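Local structure of coenzyme A transferase (Yersinia pestis, 3S8D) at residues S34-G39 / G68-Y73. The protein probably transfers coenzyme A between acyl-CoA and acetate or a related carboxylate. Numbering follows the deposited sequence.
Sequences SSIASG and GDLRVY
Gly39 N donates a hydrogen bond to Gly68 O (3.1 Å, bent to 144° at the hydrogen) where the loops leading into strands 41-44 and 70-74 meet. These are neighbouring parallel strands of the seven-stranded, Rossmann-like sheet in the N-terminal half, joined through helix 52-63. Ser38 CB comes up obliquely on the same oxygen, a tight 3.0 Å away. With chi1 at 63°, OG of Ser38 stands between its own N and carbonyl carbon and keeps 4.2 Å from Gly68 O. Asp69 starts out toward the loop, its CB coming within 3.7 Å of Gly39 N, but its carboxylate pairs elsewhere: OD1 forms a salt bridge with Lys95 from the next strand, 94-98. On the buried side Leu70 extends CG anti to its backbone N (chi1 -174°), and CD1 reaches across to segment 34-39. This methyl lies 4.2 Å from Ile36 CG2. Further along strand 70-74, Arg71 NH1 donates a hydrogen bond to Tyr73 OH and forms a salt bridge with Glu428 of the second subunit. Leu70 CD1 also sits 3.9 Å from Ala37 O, an oxygen that accepts a hydrogen bond from Ser40 OG.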
ATOM      1  N   SER A  34       6.776 -22.910  33.187  1.00 52.16           N
ATOM      2  CA  SER A  34       5.836 -23.063  34.299  1.00 51.63           C
ATOM      3  C   SER A  34       5.198 -21.744  34.756  1.00 50.14           C
ATOM      4  O   SER A  34       4.067 -21.734  35.240  1.00 52.36           O
ATOM      5  CB  SER A  34       6.517 -23.736  35.497  1.00 52.99           C
ATOM      6  OG  SER A  34       7.092 -22.769  36.368  1.00 51.81           O
ATOM      7  N   SER A  35       5.914 -20.635  34.614  1.00 51.15           N
ATOM      8  CA  SER A  35       5.469 -19.377  35.226  1.00 52.28           C
ATOM      9  C   SER A  35       4.587 -18.524  34.302  1.00 50.69           C
ATOM     10  O   SER A  35       3.975 -17.539  34.737  1.00 45.89           O
ATOM     11  CB  SER A  35       6.671 -18.575  35.735  1.00 55.28           C
ATOM     12  OG  SER A  35       7.406 -19.314  36.706  1.00 59.54           O
ATOM     13  N   ILE A  36       4.532 -18.913  33.031  1.00 49.29           N
ATOM     14  CA  ILE A  36       3.658 -18.271  32.059  1.00 46.89           C
ATOM     15  C   ILE A  36       2.217 -18.269  32.573  1.00 48.43           C
ATOM     16  O   ILE A  36       1.642 -19.331  32.813  1.00 49.58           O
ATOM     17  CB  ILE A  36       3.720 -19.007  30.714  1.00 44.97           C
ATOM     18  CG1 ILE A  36       5.170 -19.082  30.226  1.00 43.75           C
ATOM     19  CG2 ILE A  36       2.842 -18.325  29.690  1.00 43.22           C
ATOM     20  CD1 ILE A  36       5.304 -19.680  28.844  1.00 41.75           C
ATOM     21  N   ALA A  37       1.633 -17.085  32.757  1.00 45.30           N
ATOM     22  CA  ALA A  37       0.283 -17.009  33.317  1.00 43.48           C
ATOM     23  C   ALA A  37      -0.781 -17.292  32.274  1.00 48.56           C
ATOM     24  O   ALA A  37      -0.561 -17.106  31.069  1.00 48.72           O
ATOM     25  CB  ALA A  37       0.028 -15.665  33.990  1.00 40.07           C
ATOM     26  N   SER A  38      -1.933 -17.753  32.755  1.00 52.16           N
ATOM     27  CA  SER A  38      -3.113 -17.943  31.917  1.00 52.35           C
ATOM     28  C   SER A  38      -3.730 -16.587  31.590  1.00 46.80           C
ATOM     29  O   SER A  38      -3.617 -15.629  32.365  1.00 48.47           O
ATOM     30  CB  SER A  38      -4.142 -18.823  32.631  1.00 54.91           C
ATOM     31  OG  SER A  38      -4.608 -18.187  33.817  1.00 59.32           O
ATOM     32  N   GLY A  39      -4.366 -16.497  30.434  1.00 48.23           N
ATOM     33  CA  GLY A  39      -4.949 -15.239  29.997  1.00 49.85           C
ATOM     34  C   GLY A  39      -3.939 -14.246  29.437  1.00 46.80           C
ATOM     35  O   GLY A  39      -4.289 -13.094  29.184  1.00 47.64           O
ATOM     36  N   GLY A  68      -4.652 -21.912  30.961  1.00 48.30           N
ATOM     37  CA  GLY A  68      -5.772 -21.681  30.065  1.00 49.25           C
ATOM     38  C   GLY A  68      -5.738 -20.299  29.445  1.00 48.43           C
ATOM     39  O   GLY A  68      -4.929 -19.448  29.843  1.00 51.12           O
ATOM     40  N   ASP A  69      -6.601 -20.072  28.463  1.00 45.71           N
ATOM     41  CA  ASP A  69      -6.819 -18.719  27.959  1.00 51.03           C
ATOM     42  C   ASP A  69      -5.513 -18.043  27.544  1.00 48.51           C
ATOM     43  O   ASP A  69      -5.251 -16.886  27.893  1.00 44.04           O
ATOM     44  CB  ASP A  69      -7.518 -17.877  29.029  1.00 52.34           C
ATOM     45  CG  ASP A  69      -8.489 -16.871  28.439  1.00 63.22           C
ATOM     46  OD1 ASP A  69      -8.120 -16.174  27.466  1.00 64.52           O
ATOM     47  OD2 ASP A  69      -9.627 -16.773  28.952  1.00 70.62           O
ATOM     48  N   LEU A  70      -4.690 -18.779  26.811  1.00 46.18           N
ATOM     49  CA  LEU A  70      -3.433 -18.232  26.334  1.00 43.89           C
ATOM     50  C   LEU A  70      -3.550 -17.935  24.846  1.00 38.83           C
ATOM     51  O   LEU A  70      -3.810 -18.835  24.044  1.00 40.01           O
ATOM     52  CB  LEU A  70      -2.291 -19.209  26.586  1.00 43.44           C
ATOM     53  CG  LEU A  70      -0.892 -18.680  26.255  1.00 40.64           C
ATOM     54  CD1 LEU A  70      -0.479 -17.591  27.221  1.00 39.17           C
ATOM     55  CD2 LEU A  70       0.115 -19.797  26.278  1.00 39.49           C
ATOM     56  N   ARG A  71      -3.393 -16.665  24.487  1.00 37.92           N
ATOM     57  CA  ARG A  71      -3.305 -16.280  23.078  1.00 38.66           C
ATOM     58  C   ARG A  71      -1.870 -16.390  22.622  1.00 36.86           C
ATOM     59  O   ARG A  71      -0.975 -15.822  23.252  1.00 35.91           O
ATOM     60  CB  ARG A  71      -3.737 -14.840  22.868  1.00 38.28           C
ATOM     61  CG  ARG A  71      -5.134 -14.525  23.353  1.00 37.46           C
ATOM     62  CD  ARG A  71      -5.537 -13.153  22.860  1.00 40.47           C
ATOM     63  NE  ARG A  71      -6.716 -12.666  23.557  1.00 43.28           N
ATOM     64  CZ  ARG A  71      -7.547 -11.746  23.084  1.00 44.20           C
ATOM     65  NH1 ARG A  71      -7.345 -11.198  21.886  1.00 39.94           N
ATOM     66  NH2 ARG A  71      -8.592 -11.378  23.815  1.00 48.30           N
ATOM     67  N   VAL A  72      -1.651 -17.136  21.543  1.00 35.57           N
ATOM     68  CA  VAL A  72      -0.343 -17.162  20.893  1.00 35.73           C
ATOM     69  C   VAL A  72      -0.429 -16.362  19.597  1.00 35.33           C
ATOM     70  O   VAL A  72      -1.150 -16.752  18.664  1.00 35.31           O
ATOM     71  CB  VAL A  72       0.113 -18.601  20.588  1.00 39.57           C
ATOM     72  CG1 VAL A  72       1.359 -18.587  19.714  1.00 40.74           C
ATOM     73  CG2 VAL A  72       0.365 -19.365  21.887  1.00 34.93           C
ATOM     74  N   TYR A  73       0.262 -15.224  19.560  1.00 36.08           N
ATOM     75  CA  TYR A  73       0.308 -14.395  18.354  1.00 34.05           C
ATOM     76  C   TYR A  73       1.549 -14.741  17.560  1.00 35.69           C
ATOM     77  O   TYR A  73       2.641 -14.818  18.122  1.00 37.77           O
ATOM     78  CB  TYR A  73       0.388 -12.927  18.722  1.00 32.41           C
ATOM     79  CG  TYR A  73      -0.887 -12.333  19.276  1.00 31.89           C
ATOM     80  CD1 TYR A  73      -1.790 -11.682  18.444  1.00 31.25           C
ATOM     81  CD2 TYR A  73      -1.170 -12.397  20.644  1.00 35.24           C
ATOM     82  CE1 TYR A  73      -2.955 -11.119  18.956  1.00 32.09           C
ATOM     83  CE2 TYR A  73      -2.332 -11.839  21.169  1.00 31.60           C
ATOM     84  CZ  TYR A  73      -3.224 -11.206  20.320  1.00 34.08           C
ATOM     85  OH  TYR A  73      -4.383 -10.660  20.837  1.00 32.39           O
TER